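Local coordinates for putative acyl-[acyl-carrier-protein] desaturase DesA2 (Mycobacterium tuberculosis, PDB 1ZA0) that may act as a fatty-acid desaturase in mycobacterial lipid biosynthesis, on a ferritin-like helical scaffold built to hold a two-iron centre, at residues A[99-103]-A[192-196]; A[106-110]-A[188-192]. One frame throughout, in Å; residues are numbered along the deposited sequence.

Contact 1. Residues A[99-103]-A[192-196]. With MN (manganese (II) ion), chain B.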
loop_
_atom_site.group_PDB
_atom_site.type_symbol
_atom_site.label_atom_id
_atom_site.label_comp_id
_atom_site.label_asym_id
_atom_site.label_seq_id
_atom_site.Cartn_x
_atom_site.Cartn_y
_atom_site.Cartn_z
ATOM N N TRP A 99 -12.793 -10.166 -7.643
ATOM C CA TRP A 99 -12.111 -9.178 -6.793
ATOM C C TRP A 99 -10.606 -9.364 -6.810
ATOM O O TRP A 99 -9.899 -8.363 -7.036
ATOM C CB TRP A 99 -12.628 -9.163 -5.375
ATOM C CG TRP A 99 -11.803 -8.346 -4.398
ATOM C CD1 TRP A 99 -11.215 -8.818 -3.264
ATOM C CD2 TRP A 99 -11.439 -6.968 -4.479
ATOM N NE1 TRP A 99 -10.574 -7.800 -2.597
ATOM C CE2 TRP A 99 -10.683 -6.659 -3.309
ATOM C CE3 TRP A 99 -11.718 -5.935 -5.367
ATOM C CZ2 TRP A 99 -10.160 -5.379 -3.040
ATOM C CZ3 TRP A 99 -11.200 -4.634 -5.072
ATOM C CH2 TRP A 99 -10.413 -4.401 -3.949
ATOM N N LEU A 100 -10.102 -10.584 -6.576
ATOM C CA LEU A 100 -8.638 -10.756 -6.481
ATOM C C LEU A 100 -7.958 -10.303 -7.754
ATOM O O LEU A 100 -6.851 -9.752 -7.674
ATOM C CB LEU A 100 -8.128 -12.161 -6.075
ATOM N N GLY A 101 -8.613 -10.528 -8.894
ATOM C CA GLY A 101 -8.090 -10.190 -10.207
ATOM C C GLY A 101 -8.057 -8.672 -10.361
ATOM O O GLY A 101 -7.030 -8.125 -10.799
ATOM N N ARG A 102 -9.153 -8.019 -9.983
ATOM C CA ARG A 102 -9.232 -6.562 -9.976
ATOM C C ARG A 102 -8.212 -5.899 -9.015
ATOM O O ARG A 102 -7.503 -4.971 -9.417
ATOM C CB ARG A 102 -10.643 -6.063 -9.713
ATOM C CG ARG A 102 -10.751 -4.506 -9.668
ATOM C CD ARG A 102 -10.440 -3.826 -10.963
ATOM N NE ARG A 102 -10.824 -2.438 -10.876
ATOM C CZ ARG A 102 -11.876 -1.920 -11.505
ATOM N NH1 ARG A 102 -12.570 -2.680 -12.319
ATOM N NH2 ARG A 102 -12.218 -0.652 -11.318
ATOM N N TRP A 103 -8.132 -6.385 -7.797
ATOM C CA TRP A 103 -7.220 -5.871 -6.785
ATOM C C TRP A 103 -5.794 -6.020 -7.295
ATOM O O TRP A 103 -5.023 -5.070 -7.265
ATOM C CB TRP A 103 -7.395 -6.582 -5.432
ATOM C CG TRP A 103 -6.356 -6.192 -4.398
ATOM C CD1 TRP A 103 -6.403 -5.090 -3.645
ATOM C CD2 TRP A 103 -5.166 -6.890 -4.008
ATOM N NE1 TRP A 103 -5.290 -5.005 -2.846
ATOM C CE2 TRP A 103 -4.520 -6.111 -3.051
ATOM C CE3 TRP A 103 -4.548 -8.081 -4.417
ATOM C CZ2 TRP A 103 -3.306 -6.473 -2.477
ATOM C CZ3 TRP A 103 -3.335 -8.428 -3.875
ATOM C CH2 TRP A 103 -2.742 -7.649 -2.880
ATOM N N HIS A 192 -9.127 -0.224 -1.257
ATOM C CA HIS A 192 -8.685 -1.555 -0.975
ATOM C C HIS A 192 -9.002 -1.894 0.497
ATOM O O HIS A 192 -9.515 -3.011 0.857
ATOM C CB HIS A 192 -7.173 -1.689 -1.294
ATOM C CG HIS A 192 -6.836 -1.605 -2.774
ATOM N ND1 HIS A 192 -5.540 -1.719 -3.257
ATOM C CD2 HIS A 192 -7.623 -1.339 -3.855
ATOM C CE1 HIS A 192 -5.574 -1.624 -4.585
ATOM N NE2 HIS A 192 -6.807 -1.345 -4.970
ATOM N N GLU A 193 -8.623 -0.975 1.361
ATOM C CA GLU A 193 -8.850 -1.167 2.751
ATOM C C GLU A 193 -10.380 -1.369 3.051
ATOM O O GLU A 193 -10.721 -2.191 3.904
ATOM C CB GLU A 193 -8.244 -0.032 3.597
ATOM C CG GLU A 193 -8.420 -0.309 5.100
ATOM C CD GLU A 193 -8.474 0.924 5.997
ATOM O OE1 GLU A 193 -8.255 2.058 5.499
ATOM O OE2 GLU A 193 -8.689 0.739 7.245
ATOM N N GLU A 194 -11.220 -0.584 2.396
ATOM C CA GLU A 194 -12.666 -0.525 2.651
ATOM C C GLU A 194 -13.195 -1.947 2.307
ATOM O O GLU A 194 -13.953 -2.546 3.036
ATOM C CB GLU A 194 -13.333 0.512 1.747
ATOM C CG GLU A 194 -14.864 0.594 1.740
ATOM C CD GLU A 194 -15.376 1.688 0.849
ATOM O OE1 GLU A 194 -14.536 2.283 0.121
ATOM O OE2 GLU A 194 -16.599 2.033 0.857
ATOM N N PHE A 195 -12.768 -2.450 1.173
ATOM C CA PHE A 195 -13.173 -3.773 0.682
ATOM C C PHE A 195 -12.770 -4.862 1.638
ATOM O O PHE A 195 -13.651 -5.594 2.141
ATOM C CB PHE A 195 -12.610 -4.027 -0.726
ATOM C CG PHE A 195 -13.393 -5.040 -1.551
ATOM C CD1 PHE A 195 -13.888 -4.697 -2.791
ATOM C CD2 PHE A 195 -13.567 -6.331 -1.118
ATOM C CE1 PHE A 195 -14.561 -5.639 -3.588
ATOM C CE2 PHE A 195 -14.267 -7.268 -1.895
ATOM C CZ PHE A 195 -14.777 -6.912 -3.120
ATOM N N PHE A 196 -11.474 -4.967 1.976
ATOM C CA PHE A 196 -11.060 -5.995 2.922
ATOM C C PHE A 196 -11.686 -5.799 4.284
ATOM O O PHE A 196 -12.058 -6.766 4.978
ATOM C CB PHE A 196 -9.539 -6.140 3.052
ATOM C CG PHE A 196 -8.897 -6.719 1.808
ATOM C CD1 PHE A 196 -9.133 -8.047 1.443
ATOM C CD2 PHE A 196 -8.094 -5.934 1.003
ATOM C CE1 PHE A 196 -8.551 -8.584 0.299
ATOM C CE2 PHE A 196 -7.504 -6.466 -0.150
ATOM C CZ PHE A 196 -7.761 -7.784 -0.505
HETATM MN MN MN B . -3.521 -1.669 -2.068
HETATM O O HOH W 1 -1.638 -2.127 -1.094
#
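Trp99 lies flat against Phe195 where the antiparallel helix segments 99-103 and 192-196 face each other. Followed outward, its CB sits 3.8 Å from Phe195 CZ, CG lies over CZ and CE2, and CD2 is above the centre of the phenyl ring. Along the benzo rim, CE3 comes to 3.4 Å from Phe195 CE1, and CZ2 reaches as far as Phe195 CB. The pair is a face-to-face stack, the planes of the indole five-membered ring and the phenyl only 5° apart. On the other branch NE1 turns to Phe196 CZ at 3.5 Å, the edge of Trp99 toward the face of Phe196 in an offset pair, and CH2 at the far end touches His192 CD2.

With chi1 at 173°, the Trp103 indole is carried across to His192, its edge on the imidazole face and CD1 over the centre. The edge of Phe196 meets the face of Trp103 in turn. Although Trp103 NE1 is 3.3 Å from His192 ND1, they share no hydrogen: ND1 binds manganese, 2.3 Å away, while NE1 donates to the metal ligand Glu159. The edge of Trp103 therefore covers one face of the metal-binding imidazole, whose nitrogens meet polar partners at the ring edge.

Contact 2. Residues A[106-110]-A[188-192]. With MN (manganese (II) ion), chain B; EDO (1,2-ethanediol), chain C.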
loop_
_atom_site.group_PDB
_atom_site.type_symbol
_atom_site.label_atom_id
_atom_site.label_comp_id
_atom_site.label_asym_id
_atom_site.label_seq_id
_atom_site.Cartn_x
_atom_site.Cartn_y
_atom_site.Cartn_z
ATOM N N GLU A 106 -4.895 -3.488 -9.948
ATOM C CA GLU A 106 -4.679 -2.150 -9.361
ATOM C C GLU A 106 -3.305 -2.010 -8.700
ATOM O O GLU A 106 -2.625 -1.013 -8.937
ATOM C CB GLU A 106 -5.788 -1.757 -8.422
ATOM C CG GLU A 106 -7.109 -1.574 -9.146
ATOM C CD GLU A 106 -8.290 -1.139 -8.208
ATOM O OE1 GLU A 106 -8.106 -0.853 -6.989
ATOM O OE2 GLU A 106 -9.390 -1.003 -8.756
ATOM N N GLU A 107 -2.907 -3.013 -7.938
ATOM C CA GLU A 107 -1.616 -3.051 -7.339
ATOM C C GLU A 107 -0.503 -2.972 -8.439
ATOM O O GLU A 107 0.546 -2.271 -8.292
ATOM C CB GLU A 107 -1.428 -4.322 -6.505
ATOM C CG GLU A 107 -2.286 -4.454 -5.248
ATOM C CD GLU A 107 -1.975 -3.369 -4.218
ATOM O OE1 GLU A 107 -0.834 -3.187 -3.840
ATOM O OE2 GLU A 107 -2.861 -2.655 -3.851
ATOM N N HIS A 108 -0.686 -3.752 -9.464
ATOM C CA HIS A 108 0.268 -3.789 -10.543
ATOM C C HIS A 108 0.414 -2.414 -11.196
ATOM O O HIS A 108 1.486 -2.012 -11.555
ATOM C CB HIS A 108 -0.192 -4.726 -11.639
ATOM C CG HIS A 108 0.864 -4.976 -12.657
ATOM N ND1 HIS A 108 0.612 -5.634 -13.837
ATOM C CD2 HIS A 108 2.186 -4.661 -12.677
ATOM C CE1 HIS A 108 1.739 -5.755 -14.522
ATOM N NE2 HIS A 108 2.709 -5.170 -13.843
ATOM N N LEU A 109 -0.717 -1.785 -11.453
ATOM C CA LEU A 109 -0.810 -0.457 -12.011
ATOM C C LEU A 109 0.020 0.573 -11.226
ATOM O O LEU A 109 0.751 1.358 -11.837
ATOM C CB LEU A 109 -2.266 -0.017 -12.155
ATOM C CG LEU A 109 -2.379 1.352 -12.896
ATOM C CD1 LEU A 109 -2.388 1.160 -14.424
ATOM C CD2 LEU A 109 -3.590 2.078 -12.454
ATOM N N HIS A 110 -0.031 0.495 -9.904
ATOM C CA HIS A 110 0.713 1.337 -9.015
ATOM C C HIS A 110 2.204 1.136 -9.237
ATOM O O HIS A 110 2.935 2.125 -9.377
ATOM C CB HIS A 110 0.395 0.988 -7.495
ATOM C CG HIS A 110 -1.045 1.191 -7.135
ATOM N ND1 HIS A 110 -1.622 0.662 -5.984
ATOM C CD2 HIS A 110 -2.012 1.930 -7.748
ATOM C CE1 HIS A 110 -2.887 1.061 -5.938
ATOM N NE2 HIS A 110 -3.146 1.832 -6.992
ATOM N N ASP A 188 -6.828 4.634 -4.227
ATOM C CA ASP A 188 -7.002 3.209 -4.451
ATOM C C ASP A 188 -6.797 2.462 -3.158
ATOM O O ASP A 188 -7.585 1.577 -2.859
ATOM C CB ASP A 188 -6.052 2.653 -5.523
ATOM C CG ASP A 188 -6.426 3.052 -6.919
ATOM O OD1 ASP A 188 -7.597 3.430 -7.240
ATOM O OD2 ASP A 188 -5.565 2.993 -7.830
ATOM N N GLU A 189 -5.794 2.821 -2.354
ATOM C CA GLU A 189 -5.540 2.123 -1.139
ATOM C C GLU A 189 -6.711 2.265 -0.115
ATOM O O GLU A 189 -6.997 1.304 0.613
ATOM C CB GLU A 189 -4.242 2.581 -0.450
ATOM C CG GLU A 189 -2.991 2.535 -1.317
ATOM C CD GLU A 189 -2.491 1.134 -1.617
ATOM O OE1 GLU A 189 -1.304 0.834 -1.230
ATOM O OE2 GLU A 189 -3.222 0.365 -2.290
ATOM N N VAL A 190 -7.361 3.431 -0.092
ATOM C CA VAL A 190 -8.554 3.632 0.727
ATOM C C VAL A 190 -9.665 2.627 0.335
ATOM O O VAL A 190 -10.341 2.014 1.197
ATOM C CB VAL A 190 -9.006 5.105 0.685
ATOM C CG1 VAL A 190 -10.451 5.291 1.235
ATOM C CG2 VAL A 190 -7.981 6.011 1.430
ATOM N N ARG A 191 -9.830 2.499 -0.953
ATOM C CA ARG A 191 -10.769 1.567 -1.542
ATOM C C ARG A 191 -10.436 0.110 -1.269
ATOM O O ARG A 191 -11.341 -0.697 -0.971
ATOM C CB ARG A 191 -10.930 1.859 -3.025
ATOM C CG ARG A 191 -11.660 3.122 -3.276
ATOM C CD ARG A 191 -11.515 3.642 -4.709
ATOM N NE ARG A 191 -11.908 2.715 -5.771
ATOM C CZ ARG A 191 -13.168 2.542 -6.199
ATOM N NH1 ARG A 191 -14.179 3.123 -5.578
ATOM N NH2 ARG A 191 -13.441 1.730 -7.213
ATOM N N HIS A 192 -9.127 -0.224 -1.257
ATOM C CA HIS A 192 -8.685 -1.555 -0.975
ATOM C C HIS A 192 -9.002 -1.894 0.497
ATOM O O HIS A 192 -9.515 -3.011 0.857
ATOM C CB HIS A 192 -7.173 -1.689 -1.294
ATOM C CG HIS A 192 -6.836 -1.605 -2.774
ATOM N ND1 HIS A 192 -5.540 -1.719 -3.257
ATOM C CD2 HIS A 192 -7.623 -1.339 -3.855
ATOM C CE1 HIS A 192 -5.574 -1.624 -4.585
ATOM N NE2 HIS A 192 -6.807 -1.345 -4.970
HETATM MN MN MN B . -3.521 -1.669 -2.068
HETATM C C1 EDO C . -6.889 2.174 -11.174
HETATM O O1 EDO C . -7.313 2.791 -12.354
HETATM C C2 EDO C . -8.009 2.175 -10.155
HETATM O O2 EDO C . -8.457 3.477 -9.832
HETATM O O HOH W 2 -9.505 1.488 -6.596
HETATM O O HOH W 3 -11.171 1.170 -8.993
HETATM O O HOH W 1 -1.638 -2.127 -1.094
#
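Glu106 and Glu107 of helix segment 106-110 reach His192 of segment 188-192 at different edges of the imidazole, one at each nitrogen. Three of the manganese ligands lie here. Glu107 OE2 and Glu189 OE2 each bind the metal at 2.1 Å beside His192 ND1, and both chains bend at chi2 (-64° and -72°) to bring a carboxylate inward from opposing helices. Glu107 OE2 also lies 2.9 Å from His192 ND1, a closeness imposed by their common metal. Water 1, itself a ligand, donates to Glu189 OE1 and weakly to Glu107 OE1; Lys76 forms salt bridges with these same two oxygens, and Glu159 completes the protein ligands.

There are two histidine-carboxylate hydrogen bonds. In one, Glu106 is a second-shell partner of the metal ligand: His192 NE2 donates to Glu106 OE1 at 2.5 Å, so short that the exact length is doubtful, with ring and carboxylate nearly coplanar. With ND1 on the manganese, the ring is held at both nitrogens. In the other, His110 NE2 gives a nearly straight bond (171°) of 2.8 Å to the anti lone pair of Asp188 OD2, in the ring plane.

Water-mediated bonds link the acids. Water 2 donates to Glu106 OE1 and Asp188 OD1, carboxylate oxygens 4.3 Å apart, and accepts from Arg191 NE, a bridge that probably eases their repulsion. Water 3 joins Glu106 OE2 to Arg191 NH2. A 1,2-ethanediol, probably from the crystallisation liquor, donates to Asp188 OD1.

Glutamates and histidines from paired helices are characteristic of the carboxylate-bridged di-iron site in the four-helix bundle of type 2 desaturases. One manganese is seen here, its ligands matching those inferred by similarity for the second iron; His110, an iron ligand by similarity, binds no metal, and its ND1 is hydrogen-bonded to Lys76 NZ.

Overall arrangement
From the N terminus, helix 95-121 supplies residues 99-103 to contact 1 and then, two turns further on, residues 106-110 to contact 2. The chain next passes through helix 148-172, which brings in the metal ligand Glu159, and returns along helix 176-206. Because the helices run antiparallel, segment 188-192 of contact 2 ends at His192, where 192-196 of contact 1 begins, so the 77-residue loop closed by contact 2 falls within the 88-residue loop closed by contact 1. The two share His192 and the manganese, with centres 8 Å apart. Together they clamp one helix pair of the bundle, aromatic at one level and polar and metal-binding at the next.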